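PDB 1ZSW: glyoxalase family protein from Bacillus cereus, which binds a zinc ion and belongs to the glyoxalase/bleomycin resistance/dioxygenase superfamily, its reaction still unknown. Local coordinates for residues E120-E123 with K128-E131. Residues are numbered along the deposited sequence; the frame is centred on the assembly and turned at random. Where two conformers were deposited one is given.
Sequences ERFE and KHSE
Phe122 and His129 form a helix-to-strand packing contact within a beta-alpha-beta-beta-beta module of the glyoxalase-superfamily (VOC) fold: strand 101-109 leads into helix 112-124, and four residues after Glu123 the chain returns as the weakly bonded strand 128-129, which pairs antiparallel with strand 138-144, itself followed by 150-155. The contact lies well away from the zinc site.

The touch is mainly a CH-pi contact. Phe122 CB sits over one face of the His129 imidazole, 3.9 Å from its centroid and displaced toward the ND1 side. The two rings themselves lean obliquely, planes 45° apart, with Phe122 CD1 3.7 Å from His129 CB. Phe122 is buried, its ring meeting Leu141 and Phe143 of strand 138-144 and Trp118 one helical turn back.

His129 has CG between its backbone N and carbonyl carbon (chi1 65°), which keeps the imidazole on the helix side, against Phe122 CB. ND1 is hydrogen-bonded to Val127 O, which probably helps fix the ring's rotation. In the conformer modelled here, one of two, the extended Glu123 chain passes the imidazole, CG 4.0 Å from His129 NE2. A water lies 2.7 Å from His129 NE2; its further step to Glu123 OE2, 3.0 Å, is less certain.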
ATOM      1  N   GLU A 120      -3.997 -12.803  20.356  0.50 28.95           N
ATOM      2  CA  GLU A 120      -4.032 -14.267  20.545  0.50 30.20           C
ATOM      3  C   GLU A 120      -3.622 -15.025  19.284  0.50 29.32           C
ATOM      4  O   GLU A 120      -2.851 -15.989  19.348  0.50 29.42           O
ATOM      5  CB  GLU A 120      -5.382 -14.755  21.086  0.50 30.58           C
ATOM      6  CG  GLU A 120      -5.593 -16.288  21.019  0.50 36.55           C
ATOM      7  CD  GLU A 120      -4.561 -17.106  21.798  0.50 39.56           C
ATOM      8  OE1 GLU A 120      -4.127 -16.676  22.894  0.50 41.95           O
ATOM      9  OE2 GLU A 120      -4.199 -18.201  21.309  0.50 41.94           O
ATOM     10  N   ARG A 121      -4.108 -14.570  18.129  1.00 29.68           N
ATOM     11  CA  ARG A 121      -3.761 -15.223  16.871  1.00 26.88           C
ATOM     12  C   ARG A 121      -2.258 -15.179  16.568  1.00 27.47           C
ATOM     13  O   ARG A 121      -1.678 -16.147  16.094  1.00 27.43           O
ATOM     14  CB  ARG A 121      -4.556 -14.580  15.720  1.00 24.67           C
ATOM     15  CG  ARG A 121      -4.438 -15.358  14.400  1.00 25.31           C
ATOM     16  CD  ARG A 121      -5.555 -14.946  13.428  1.00 23.34           C
ATOM     17  NE  ARG A 121      -5.437 -15.725  12.185  1.00 23.95           N
ATOM     18  CZ  ARG A 121      -5.978 -16.924  12.002  1.00 29.73           C
ATOM     19  NH1 ARG A 121      -5.812 -17.555  10.845  1.00 27.36           N
ATOM     20  NH2 ARG A 121      -6.670 -17.502  12.993  1.00 27.40           N
ATOM     21  N   PHE A 122      -1.631 -14.039  16.852  1.00 27.65           N
ATOM     22  CA  PHE A 122      -0.204 -13.887  16.671  1.00 26.91           C
ATOM     23  C   PHE A 122       0.576 -14.817  17.611  1.00 27.91           C
ATOM     24  O   PHE A 122       1.615 -15.368  17.221  1.00 28.61           O
ATOM     25  CB  PHE A 122       0.207 -12.421  16.895  1.00 26.61           C
ATOM     26  CG  PHE A 122      -0.206 -11.476  15.769  1.00 25.25           C
ATOM     27  CD1 PHE A 122      -0.270 -10.105  15.991  1.00 24.07           C
ATOM     28  CD2 PHE A 122      -0.516 -11.964  14.494  1.00 28.74           C
ATOM     29  CE1 PHE A 122      -0.642  -9.196  14.968  1.00 22.32           C
ATOM     30  CE2 PHE A 122      -0.891 -11.077  13.462  1.00 24.93           C
ATOM     31  CZ  PHE A 122      -0.949  -9.699  13.696  1.00 21.34           C
ATOM     32  N   GLU A 123       0.078 -14.981  18.838  0.70 30.31           N
ATOM     33  CA  GLU A 123       0.690 -15.913  19.791  0.70 32.94           C
ATOM     34  C   GLU A 123       0.630 -17.317  19.192  0.70 33.31           C
ATOM     35  O   GLU A 123       1.647 -18.009  19.075  0.70 34.66           O
ATOM     36  CB  GLU A 123      -0.044 -15.878  21.138  0.70 31.98           C
ATOM     37  CG  GLU A 123       0.134 -14.586  21.943  0.70 33.70           C
ATOM     38  CD  GLU A 123      -0.855 -14.469  23.098  0.70 34.53           C
ATOM     39  OE1 GLU A 123      -1.543 -15.469  23.403  0.70 40.87           O
ATOM     40  OE2 GLU A 123      -0.957 -13.375  23.688  0.70 36.59           O
ATOM     41  N   LYS A 128       5.912 -12.414  15.426  1.00 26.26           N
ATOM     42  CA  LYS A 128       6.500 -11.325  16.205  1.00 25.67           C
ATOM     43  C   LYS A 128       5.520 -10.176  16.377  1.00 25.76           C
ATOM     44  O   LYS A 128       4.968  -9.668  15.397  1.00 23.84           O
ATOM     45  CB  LYS A 128       7.812 -10.873  15.560  1.00 26.16           C
ATOM     46  CG  LYS A 128       8.478  -9.687  16.255  1.00 27.89           C
ATOM     47  CD  LYS A 128       9.914  -9.525  15.764  1.00 35.04           C
ATOM     48  CE  LYS A 128      10.520  -8.196  16.216  1.00 40.41           C
ATOM     49  NZ  LYS A 128      10.877  -8.191  17.651  1.00 43.85           N
ATOM     50  N   HIS A 129       5.264  -9.760  17.617  1.00 23.25           N
ATOM     51  CA  HIS A 129       4.275  -8.708  17.861  1.00 23.50           C
ATOM     52  C   HIS A 129       4.540  -8.010  19.174  1.00 25.99           C
ATOM     53  O   HIS A 129       5.203  -8.572  20.058  1.00 30.24           O
ATOM     54  CB  HIS A 129       2.843  -9.255  17.866  1.00 23.36           C
ATOM     55  CG  HIS A 129       2.571 -10.214  18.985  1.00 25.01           C
ATOM     56  ND1 HIS A 129       3.055 -11.497  18.980  1.00 27.49           N
ATOM     57  CD2 HIS A 129       1.893 -10.069  20.145  1.00 30.26           C
ATOM     58  CE1 HIS A 129       2.679 -12.116  20.087  1.00 31.45           C
ATOM     59  NE2 HIS A 129       1.969 -11.272  20.811  1.00 28.34           N
ATOM     60  N   SER A 130       4.008  -6.800  19.272  1.00 27.98           N
ATOM     61  CA  SER A 130       4.184  -5.911  20.413  1.00 29.45           C
ATOM     62  C   SER A 130       3.117  -6.206  21.450  1.00 30.03           C
ATOM     63  O   SER A 130       2.317  -7.137  21.299  1.00 29.67           O
ATOM     64  CB  SER A 130       4.100  -4.456  19.933  1.00 27.18           C
ATOM     65  OG  SER A 130       2.758  -4.015  19.677  1.00 27.68           O
ATOM     66  N   GLU A 131       3.124  -5.453  22.551  1.00 29.69           N
ATOM     67  CA  GLU A 131       1.956  -5.436  23.393  1.00 28.76           C
ATOM     68  C   GLU A 131       1.038  -4.342  22.890  1.00 27.67           C
ATOM     69  O   GLU A 131       1.416  -3.566  21.996  1.00 27.33           O
ATOM     70  CB  GLU A 131       2.368  -5.174  24.857  1.00 28.37           C
ATOM     71  CG  GLU A 131       3.266  -6.270  25.399  1.00 33.33           C
ATOM     72  CD  GLU A 131       2.537  -7.586  25.593  1.00 41.65           C
ATOM     73  OE1 GLU A 131       1.416  -7.559  26.137  1.00 41.37           O
ATOM     74  OE2 GLU A 131       3.093  -8.643  25.206  1.00 43.86           O
TER
HETATM   75  O   HOH W   1       1.713 -11.960  23.371  0.50 30.87           O